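Long-range contacts in acetyltransferase (Bacillus cereus, PDB 1Y9W), which probably transfers an acyl group, likely acetyl from acetyl-CoA, to a substrate that is not established: residues E32-L42 / G54-L64; G81-E89 / E111-R119. One frame throughout, in Å; residues are numbered along the deposited sequence.

Contact 1 of 2, residues E32-L42 / G54-L64; sequences EVKQPMEEVSL and GVTGTMYFYHL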
loop_
_atom_site.group_PDB
_atom_site.type_symbol
_atom_site.label_atom_id
_atom_site.label_comp_id
_atom_site.label_asym_id
_atom_site.label_seq_id
_atom_site.Cartn_x
_atom_site.Cartn_y
_atom_site.Cartn_z
ATOM N N GLU A 32 -11.087 -16.959 -10.674
ATOM C CA GLU A 32 -9.775 -17.204 -11.236
ATOM C C GLU A 32 -8.677 -16.337 -10.601
ATOM O O GLU A 32 -7.538 -16.778 -10.463
ATOM C CB GLU A 32 -9.834 -16.957 -12.742
ATOM C CG GLU A 32 -8.506 -17.011 -13.450
ATOM C CD GLU A 32 -8.572 -16.364 -14.817
ATOM O OE1 GLU A 32 -8.975 -15.182 -14.894
ATOM O OE2 GLU A 32 -8.220 -17.034 -15.813
ATOM N N VAL A 33 -9.010 -15.108 -10.216
ATOM C CA VAL A 33 -8.012 -14.215 -9.622
ATOM C C VAL A 33 -8.123 -14.146 -8.103
ATOM O O VAL A 33 -7.295 -13.511 -7.439
ATOM C CB VAL A 33 -8.133 -12.763 -10.177
ATOM C CG1 VAL A 33 -7.947 -12.754 -11.680
ATOM C CG2 VAL A 33 -9.487 -12.173 -9.818
ATOM N N LYS A 34 -9.139 -14.811 -7.556
ATOM C CA LYS A 34 -9.372 -14.786 -6.120
ATOM C C LYS A 34 -8.510 -15.714 -5.255
ATOM O O LYS A 34 -9.016 -16.607 -4.563
ATOM C CB LYS A 34 -10.864 -15.012 -5.837
ATOM C CG LYS A 34 -11.746 -13.900 -6.414
ATOM C CD LYS A 34 -13.224 -14.097 -6.108
ATOM C CE LYS A 34 -14.057 -13.054 -6.834
ATOM N NZ LYS A 34 -15.505 -13.197 -6.565
ATOM N N GLN A 35 -7.200 -15.487 -5.300
ATOM C CA GLN A 35 -6.272 -16.249 -4.484
ATOM C C GLN A 35 -6.596 -15.861 -3.047
ATOM O O GLN A 35 -6.666 -14.680 -2.724
ATOM C CB GLN A 35 -4.831 -15.847 -4.798
ATOM C CG GLN A 35 -3.811 -16.363 -3.787
ATOM C CD GLN A 35 -2.414 -15.791 -4.006
ATOM O OE1 GLN A 35 -2.256 -14.610 -4.313
ATOM N NE2 GLN A 35 -1.396 -16.623 -3.830
ATOM N N PRO A 36 -6.830 -16.846 -2.168
ATOM C CA PRO A 36 -7.139 -16.492 -0.778
ATOM C C PRO A 36 -5.980 -15.689 -0.167
ATOM O O PRO A 36 -4.824 -16.118 -0.216
ATOM C CB PRO A 36 -7.349 -17.855 -0.116
ATOM C CG PRO A 36 -6.516 -18.786 -0.970
ATOM C CD PRO A 36 -6.808 -18.306 -2.355
ATOM N N MET A 37 -6.290 -14.521 0.395
ATOM C CA MET A 37 -5.245 -13.675 0.962
ATOM C C MET A 37 -4.393 -14.407 1.978
ATOM O O MET A 37 -4.885 -15.224 2.759
ATOM C CB MET A 37 -5.826 -12.413 1.596
ATOM C CG MET A 37 -4.745 -11.402 1.966
ATOM S SD MET A 37 -5.381 -9.798 2.494
ATOM C CE MET A 37 -5.267 -10.011 4.296
ATOM N N GLU A 38 -3.103 -14.104 1.966
ATOM C CA GLU A 38 -2.184 -14.756 2.873
ATOM C C GLU A 38 -0.918 -13.939 3.099
ATOM O O GLU A 38 -0.336 -13.394 2.161
ATOM C CB GLU A 38 -1.818 -16.130 2.318
ATOM C CG GLU A 38 -0.804 -16.872 3.153
ATOM C CD GLU A 38 -0.382 -18.185 2.534
ATOM O OE1 GLU A 38 0.536 -18.827 3.083
ATOM O OE2 GLU A 38 -0.962 -18.579 1.502
ATOM N N GLU A 39 -0.511 -13.847 4.358
ATOM C CA GLU A 39 0.704 -13.135 4.729
ATOM C C GLU A 39 1.825 -14.161 4.770
ATOM O O GLU A 39 1.608 -15.315 5.134
ATOM C CB GLU A 39 0.560 -12.493 6.108
ATOM C CG GLU A 39 -0.269 -11.219 6.143
ATOM C CD GLU A 39 -0.457 -10.697 7.562
ATOM O OE1 GLU A 39 -1.170 -11.354 8.358
ATOM O OE2 GLU A 39 0.117 -9.635 7.885
ATOM N N VAL A 40 3.021 -13.743 4.386
ATOM C CA VAL A 40 4.165 -14.636 4.394
ATOM C C VAL A 40 5.372 -13.868 4.905
ATOM O O VAL A 40 5.516 -12.674 4.631
ATOM C CB VAL A 40 4.465 -15.162 2.983
ATOM C CG1 VAL A 40 4.677 -14.004 2.043
ATOM C CG2 VAL A 40 5.706 -16.048 3.010
ATOM N N SER A 41 6.229 -14.538 5.666
ATOM C CA SER A 41 7.424 -13.888 6.182
ATOM C C SER A 41 8.508 -14.905 6.465
ATOM O O SER A 41 8.235 -16.031 6.886
ATOM C CB SER A 41 7.121 -13.099 7.460
ATOM O OG SER A 41 7.053 -13.940 8.593
ATOM N N LEU A 42 9.743 -14.496 6.214
ATOM C CA LEU A 42 10.896 -15.346 6.442
ATOM C C LEU A 42 11.864 -14.599 7.335
ATOM O O LEU A 42 12.002 -13.380 7.228
ATOM C CB LEU A 42 11.589 -15.680 5.118
ATOM C CG LEU A 42 10.814 -16.558 4.135
ATOM C CD1 LEU A 42 11.698 -16.870 2.944
ATOM C CD2 LEU A 42 10.390 -17.849 4.817
ATOM N N GLY A 54 15.110 -10.370 7.821
ATOM C CA GLY A 54 13.788 -10.912 7.567
ATOM C C GLY A 54 13.084 -10.188 6.441
ATOM O O GLY A 54 13.521 -9.115 6.005
ATOM N N VAL A 55 11.996 -10.778 5.963
ATOM C CA VAL A 55 11.211 -10.189 4.887
ATOM C C VAL A 55 9.763 -10.600 5.094
ATOM O O VAL A 55 9.485 -11.734 5.490
ATOM C CB VAL A 55 11.702 -10.682 3.493
ATOM C CG1 VAL A 55 11.545 -12.199 3.386
ATOM C CG2 VAL A 55 10.933 -9.965 2.380
ATOM N N THR A 56 8.843 -9.674 4.856
ATOM C CA THR A 56 7.424 -9.968 5.011
ATOM C C THR A 56 6.681 -9.437 3.797
ATOM O O THR A 56 7.077 -8.433 3.202
ATOM C CB THR A 56 6.822 -9.305 6.279
ATOM O OG1 THR A 56 6.678 -7.894 6.062
ATOM C CG2 THR A 56 7.735 -9.530 7.489
ATOM N N GLY A 57 5.603 -10.119 3.430
ATOM C CA GLY A 57 4.809 -9.700 2.290
ATOM C C GLY A 57 3.425 -10.292 2.416
ATOM O O GLY A 57 3.167 -11.071 3.339
ATOM N N THR A 58 2.524 -9.911 1.516
ATOM C CA THR A 58 1.169 -10.453 1.544
ATOM C C THR A 58 0.802 -10.832 0.117
ATOM O O THR A 58 1.193 -10.145 -0.838
ATOM C CB THR A 58 0.121 -9.440 2.074
ATOM O OG1 THR A 58 -0.281 -8.580 1.011
ATOM C CG2 THR A 58 0.691 -8.592 3.210
ATOM N N MET A 59 0.068 -11.933 -0.020
ATOM C CA MET A 59 -0.349 -12.429 -1.323
ATOM C C MET A 59 -1.863 -12.351 -1.530
ATOM O O MET A 59 -2.648 -12.507 -0.592
ATOM C CB MET A 59 0.092 -13.886 -1.501
ATOM C CG MET A 59 1.593 -14.114 -1.516
ATOM S SD MET A 59 2.010 -15.852 -1.777
ATOM C CE MET A 59 1.836 -16.417 -0.098
ATOM N N TYR A 60 -2.254 -12.102 -2.774
ATOM C CA TYR A 60 -3.655 -12.046 -3.177
ATOM C C TYR A 60 -3.691 -11.683 -4.658
ATOM O O TYR A 60 -2.717 -11.145 -5.177
ATOM C CB TYR A 60 -4.449 -11.035 -2.341
ATOM C CG TYR A 60 -3.999 -9.598 -2.430
ATOM C CD1 TYR A 60 -3.119 -9.060 -1.496
ATOM C CD2 TYR A 60 -4.503 -8.756 -3.420
ATOM C CE1 TYR A 60 -2.763 -7.715 -1.542
ATOM C CE2 TYR A 60 -4.152 -7.414 -3.474
ATOM C CZ TYR A 60 -3.288 -6.903 -2.534
ATOM O OH TYR A 60 -2.967 -5.573 -2.582
ATOM N N PHE A 61 -4.795 -11.987 -5.341
ATOM C CA PHE A 61 -4.890 -11.708 -6.776
ATOM C C PHE A 61 -3.748 -12.423 -7.476
ATOM O O PHE A 61 -3.377 -12.088 -8.605
ATOM C CB PHE A 61 -4.770 -10.208 -7.050
ATOM C CG PHE A 61 -6.014 -9.442 -6.755
ATOM C CD1 PHE A 61 -7.197 -10.104 -6.449
ATOM C CD2 PHE A 61 -6.020 -8.056 -6.836
ATOM C CE1 PHE A 61 -8.372 -9.398 -6.233
ATOM C CE2 PHE A 61 -7.193 -7.337 -6.622
ATOM C CZ PHE A 61 -8.374 -8.010 -6.322
ATOM N N TYR A 62 -3.201 -13.413 -6.783
ATOM C CA TYR A 62 -2.079 -14.196 -7.276
ATOM C C TYR A 62 -0.829 -13.376 -7.561
ATOM O O TYR A 62 -0.228 -13.464 -8.634
ATOM C CB TYR A 62 -2.489 -15.024 -8.494
ATOM C CG TYR A 62 -3.358 -16.190 -8.089
ATOM C CD1 TYR A 62 -2.858 -17.200 -7.261
ATOM C CD2 TYR A 62 -4.697 -16.256 -8.473
ATOM C CE1 TYR A 62 -3.674 -18.244 -6.821
ATOM C CE2 TYR A 62 -5.524 -17.298 -8.040
ATOM C CZ TYR A 62 -5.008 -18.285 -7.217
ATOM O OH TYR A 62 -5.823 -19.309 -6.795
ATOM N N HIS A 63 -0.448 -12.572 -6.573
ATOM C CA HIS A 63 0.759 -11.769 -6.663
ATOM C C HIS A 63 1.295 -11.589 -5.255
ATOM O O HIS A 63 0.552 -11.697 -4.275
ATOM C CB HIS A 63 0.468 -10.395 -7.285
ATOM C CG HIS A 63 0.165 -9.325 -6.281
ATOM N ND1 HIS A 63 0.966 -8.217 -6.112
ATOM C CD2 HIS A 63 -0.850 -9.192 -5.396
ATOM C CE1 HIS A 63 0.458 -7.446 -5.166
ATOM N NE2 HIS A 63 -0.644 -8.016 -4.716
ATOM N N LEU A 64 2.591 -11.326 -5.165
ATOM C CA LEU A 64 3.235 -11.089 -3.886
ATOM C C LEU A 64 3.672 -9.631 -3.771
ATOM O O LEU A 64 4.353 -9.102 -4.653
ATOM C CB LEU A 64 4.472 -11.976 -3.730
ATOM C CG LEU A 64 5.371 -11.557 -2.558
ATOM C CD1 LEU A 64 4.633 -11.755 -1.245
ATOM C CD2 LEU A 64 6.667 -12.354 -2.576
HETATM O O HOH W 1 -7.502 -12.367 -3.743
#

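Contact 2 of 2, residues G81-E89 / E111-R119; sequences GSQLLHEIE and EFYKKHGYR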
loop_
_atom_site.group_PDB
_atom_site.type_symbol
_atom_site.label_atom_id
_atom_site.label_comp_id
_atom_site.label_asym_id
_atom_site.label_seq_id
_atom_site.Cartn_x
_atom_site.Cartn_y
_atom_site.Cartn_z
ATOM N N GLY A 81 20.080 -10.434 2.710
ATOM C CA GLY A 81 18.974 -9.777 2.033
ATOM C C GLY A 81 18.655 -10.396 0.685
ATOM O O GLY A 81 17.491 -10.616 0.337
ATOM N N SER A 82 19.695 -10.681 -0.083
ATOM C CA SER A 82 19.528 -11.282 -1.392
ATOM C C SER A 82 18.919 -12.676 -1.207
ATOM O O SER A 82 18.041 -13.112 -1.959
ATOM C CB SER A 82 20.895 -11.369 -2.066
ATOM O OG SER A 82 20.776 -11.776 -3.413
ATOM N N GLN A 83 19.389 -13.356 -0.169
ATOM C CA GLN A 83 18.950 -14.699 0.188
ATOM C C GLN A 83 17.451 -14.729 0.523
ATOM O O GLN A 83 16.710 -15.622 0.086
ATOM C CB GLN A 83 19.756 -15.151 1.401
ATOM C CG GLN A 83 20.148 -16.607 1.435
ATOM C CD GLN A 83 20.910 -16.952 2.710
ATOM O OE1 GLN A 83 21.897 -16.294 3.059
ATOM N NE2 GLN A 83 20.453 -17.984 3.411
ATOM N N LEU A 84 17.015 -13.755 1.317
ATOM C CA LEU A 84 15.620 -13.655 1.725
ATOM C C LEU A 84 14.712 -13.326 0.548
ATOM O O LEU A 84 13.608 -13.863 0.421
ATOM C CB LEU A 84 15.478 -12.582 2.806
ATOM C CG LEU A 84 16.067 -12.995 4.151
ATOM C CD1 LEU A 84 16.347 -11.770 5.020
ATOM C CD2 LEU A 84 15.100 -13.947 4.817
ATOM N N LEU A 85 15.179 -12.431 -0.310
ATOM C CA LEU A 85 14.398 -12.030 -1.467
ATOM C C LEU A 85 14.224 -13.225 -2.389
ATOM O O LEU A 85 13.113 -13.548 -2.792
ATOM C CB LEU A 85 15.110 -10.899 -2.207
ATOM C CG LEU A 85 14.358 -10.249 -3.362
ATOM C CD1 LEU A 85 13.052 -9.662 -2.852
ATOM C CD2 LEU A 85 15.226 -9.165 -3.973
ATOM N N HIS A 86 15.327 -13.884 -2.717
ATOM C CA HIS A 86 15.267 -15.044 -3.590
ATOM C C HIS A 86 14.336 -16.103 -3.007
ATOM O O HIS A 86 13.516 -16.697 -3.711
ATOM C CB HIS A 86 16.662 -15.639 -3.771
ATOM C CG HIS A 86 16.667 -16.935 -4.522
ATOM N ND1 HIS A 86 16.373 -17.018 -5.869
ATOM C CD2 HIS A 86 16.877 -18.207 -4.103
ATOM C CE1 HIS A 86 16.401 -18.286 -6.244
ATOM N NE2 HIS A 86 16.702 -19.028 -5.192
ATOM N N GLU A 87 14.462 -16.321 -1.706
ATOM C CA GLU A 87 13.661 -17.310 -1.011
ATOM C C GLU A 87 12.173 -16.999 -0.986
ATOM O O GLU A 87 11.341 -17.894 -1.153
ATOM C CB GLU A 87 14.150 -17.459 0.426
ATOM C CG GLU A 87 13.665 -18.733 1.082
ATOM C CD GLU A 87 14.763 -19.781 1.187
ATOM O OE1 GLU A 87 15.497 -19.985 0.190
ATOM O OE2 GLU A 87 14.887 -20.402 2.271
ATOM N N ILE A 88 11.812 -15.742 -0.767
ATOM C CA ILE A 88 10.395 -15.459 -0.717
ATOM C C ILE A 88 9.789 -15.439 -2.116
ATOM O O ILE A 88 8.596 -15.687 -2.270
ATOM C CB ILE A 88 10.091 -14.153 0.046
ATOM C CG1 ILE A 88 8.638 -14.197 0.547
ATOM C CG2 ILE A 88 10.366 -12.952 -0.841
ATOM C CD1 ILE A 88 8.230 -13.053 1.463
ATOM N N GLU A 89 10.598 -15.172 -3.138
ATOM C CA GLU A 89 10.071 -15.181 -4.509
ATOM C C GLU A 89 9.679 -16.621 -4.847
ATOM O O GLU A 89 8.626 -16.875 -5.437
ATOM C CB GLU A 89 11.121 -14.692 -5.507
ATOM C CG GLU A 89 11.752 -13.371 -5.128
ATOM C CD GLU A 89 12.624 -12.793 -6.219
ATOM O OE1 GLU A 89 13.363 -13.567 -6.868
ATOM O OE2 GLU A 89 12.579 -11.558 -6.420
ATOM N N GLU A 111 18.379 0.482 -5.547
ATOM C CA GLU A 111 19.265 -0.171 -6.506
ATOM C C GLU A 111 19.451 -1.636 -6.112
ATOM O O GLU A 111 19.892 -2.451 -6.911
ATOM C CB GLU A 111 20.624 0.551 -6.591
ATOM C CG GLU A 111 21.465 0.575 -5.320
ATOM C CD GLU A 111 20.811 1.338 -4.176
ATOM O OE1 GLU A 111 20.273 2.441 -4.409
ATOM O OE2 GLU A 111 20.850 0.835 -3.034
ATOM N N PHE A 112 19.105 -1.971 -4.876
ATOM C CA PHE A 112 19.209 -3.349 -4.429
ATOM C C PHE A 112 18.237 -4.169 -5.267
ATOM O O PHE A 112 18.591 -5.209 -5.816
ATOM C CB PHE A 112 18.822 -3.464 -2.954
ATOM C CG PHE A 112 18.674 -4.880 -2.474
ATOM C CD1 PHE A 112 19.792 -5.644 -2.151
ATOM C CD2 PHE A 112 17.407 -5.457 -2.352
ATOM C CE1 PHE A 112 19.649 -6.963 -1.710
ATOM C CE2 PHE A 112 17.254 -6.771 -1.913
ATOM C CZ PHE A 112 18.377 -7.525 -1.591
ATOM N N TYR A 113 17.004 -3.685 -5.357
ATOM C CA TYR A 113 15.953 -4.359 -6.113
ATOM C C TYR A 113 16.188 -4.293 -7.616
ATOM O O TYR A 113 15.859 -5.229 -8.345
ATOM C CB TYR A 113 14.607 -3.733 -5.764
ATOM C CG TYR A 113 14.313 -3.810 -4.289
ATOM C CD1 TYR A 113 13.971 -5.019 -3.692
ATOM C CD2 TYR A 113 14.409 -2.683 -3.484
ATOM C CE1 TYR A 113 13.732 -5.100 -2.326
ATOM C CE2 TYR A 113 14.171 -2.751 -2.121
ATOM C CZ TYR A 113 13.830 -3.961 -1.546
ATOM O OH TYR A 113 13.558 -4.024 -0.191
ATOM N N LYS A 114 16.752 -3.177 -8.063
ATOM C CA LYS A 114 17.058 -2.959 -9.468
ATOM C C LYS A 114 18.076 -4.025 -9.871
ATOM O O LYS A 114 17.990 -4.626 -10.940
ATOM C CB LYS A 114 17.648 -1.550 -9.632
ATOM C CG LYS A 114 17.665 -0.988 -11.047
ATOM C CD LYS A 114 18.757 -1.613 -11.878
ATOM C CE LYS A 114 18.846 -0.972 -13.255
ATOM N NZ LYS A 114 19.957 -1.583 -14.058
ATOM N N LYS A 115 19.028 -4.259 -8.979
ATOM C CA LYS A 115 20.091 -5.235 -9.183
ATOM C C LYS A 115 19.540 -6.660 -9.145
ATOM O O LYS A 115 20.175 -7.595 -9.624
ATOM C CB LYS A 115 21.153 -5.042 -8.093
ATOM C CG LYS A 115 22.270 -6.046 -8.100
ATOM C CD LYS A 115 23.112 -5.920 -6.839
ATOM C CE LYS A 115 24.248 -6.958 -6.814
ATOM N NZ LYS A 115 23.773 -8.380 -6.728
ATOM N N HIS A 116 18.346 -6.828 -8.586
ATOM C CA HIS A 116 17.747 -8.147 -8.501
ATOM C C HIS A 116 16.639 -8.425 -9.492
ATOM O O HIS A 116 15.733 -9.200 -9.202
ATOM C CB HIS A 116 17.245 -8.411 -7.084
ATOM C CG HIS A 116 18.336 -8.771 -6.124
ATOM N ND1 HIS A 116 19.243 -7.848 -5.648
ATOM C CD2 HIS A 116 18.709 -9.967 -5.607
ATOM C CE1 HIS A 116 20.130 -8.461 -4.883
ATOM N NE2 HIS A 116 19.829 -9.747 -4.844
ATOM N N GLY A 117 16.704 -7.795 -10.659
ATOM C CA GLY A 117 15.704 -8.050 -11.682
ATOM C C GLY A 117 14.364 -7.346 -11.585
ATOM O O GLY A 117 13.422 -7.707 -12.298
ATOM N N TYR A 118 14.259 -6.352 -10.707
ATOM C CA TYR A 118 13.018 -5.606 -10.570
ATOM C C TYR A 118 13.065 -4.399 -11.492
ATOM O O TYR A 118 14.091 -3.733 -11.615
ATOM C CB TYR A 118 12.819 -5.175 -9.118
ATOM C CG TYR A 118 12.310 -6.301 -8.241
ATOM C CD1 TYR A 118 10.941 -6.546 -8.106
ATOM C CD2 TYR A 118 13.196 -7.154 -7.589
ATOM C CE1 TYR A 118 10.470 -7.615 -7.341
ATOM C CE2 TYR A 118 12.732 -8.230 -6.824
ATOM C CZ TYR A 118 11.372 -8.452 -6.706
ATOM O OH TYR A 118 10.922 -9.514 -5.958
ATOM N N ARG A 119 11.950 -4.141 -12.162
ATOM C CA ARG A 119 11.858 -3.023 -13.084
ATOM C C ARG A 119 11.064 -1.905 -12.424
ATOM O O ARG A 119 9.963 -2.129 -11.925
ATOM C CB ARG A 119 11.166 -3.468 -14.383
ATOM C CG ARG A 119 11.008 -2.365 -15.419
ATOM C CD ARG A 119 10.232 -2.846 -16.633
ATOM N NE ARG A 119 8.823 -3.081 -16.338
ATOM C CZ ARG A 119 7.886 -2.138 -16.369
ATOM N NH1 ARG A 119 8.208 -0.895 -16.690
ATOM N NH2 ARG A 119 6.629 -2.434 -16.067
#

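Contact 1 of 2, residues E32-L42 / G54-L64
M59 N donates to E38 O at 2.7 Å, with an N-H...O angle of 168°; T58 CA lies against the same oxygen. This pair belongs to the antiparallel hairpin of strands 38-45 and 51-60 at one side of the GNAT sheet. E38 with M59, V40 with G57 and L42 with V55 are hydrogen-bonded pairs, alternating with the non-hydrogen-bonded pairs E39-T58 and S41-T56. V40, L42, V55 and M59 share one face; there V40 and L42 reach helix 80-94. G57 has no side chain, and L64 from the next strand fills in over it, its CD1 4.0 Å from V40 CG1. M59 turns at its sulfur (chi3 -83°), which sets CE alongside the E38 carboxylate, 3.9 Å from CD; E38 OE1 makes a salt bridge to K95. Before the strand the chain loops across residues 60-62. V33 O receives a CA-H contact from F61 CA at 3.1 Å. The aliphatic start of Q35 lies over one face of the Y62 ring, while E32 O approaches the edge of that ring, 3.2 Å from CE2. A water bridges the backbones, donating to Q35 O (2.7 Å) and accepting from F61 N (3.2 Å).

Contact 2 of 2, residues G81-E89 / E111-R119
L85 CD2 carries most of the apolar packing between the two segments: it sits 3.8 Å from F112 CE2 and also meets Y113, H116 and Y118. With CG anti to the backbone N (chi1 -173°), the L85 side chain crosses from helix 80-94 into the notch between helix 110-115 and the loop that leads to strand 119-124. Such a helix pair, joined through a central strand, belongs to the C-terminal half of the GNAT fold, and G81 fits the glycine-rich signature that in relatives binds the pyrophosphate of acetyl-CoA. F112 presents its edge to the first turn of the helix, its CZ 3.7 Å from S82 N. The imidazole of H116 lies over the face of F112 and is fixed at both nitrogens: ND1 donates to F112 O at 2.7 Å (156°), and NE2 is hydrogen-bonded to S82 OG, also at 2.7 Å, the hydroxyl lying in the ring plane. Beyond this wedge the contact is loose. The axes of the two short helix segments come no closer than 11.6 Å, only 311 Å² is buried, and S82 and H116 lie on the partly exposed side, with H86 and K115 in solvent nearby. At the far end Y118 OH gives E89 OE2 a weak hydrogen bond, carboxylate and ring planes 53° apart. The S82-H116 and E89-Y118 links thus lie at the two ends of the L85 packing. K138 forms a salt bridge with that same OE2 and a hydrogen bond with H116 O; its positive charge would probably favour an ionised E89, an acceptor for the weak bond from Y118.

In the fold
After strand 5-8 and helix 11-27 the chain reaches contact 1, which closes the 11-residue end of the hairpin, the tips of strands 38-45 and 51-60 and their turn. Strand 63-71 then leads to helix 80-94, where contact 2 begins; its second segment returns after strand 99-105 has been laid down, closing a loop of 21 residues. The two contacts follow in series, neither nesting nor crossing, with centres about 17 Å apart. They nevertheless meet: L42 CD1 is 3.3 Å from E87 CG, and V40 CG1 is 3.7 Å from I88 CD1, so helix 80-94 joins the hairpin to helix 110-115. At L42 the sheet continues antiparallel into a strand of the second subunit.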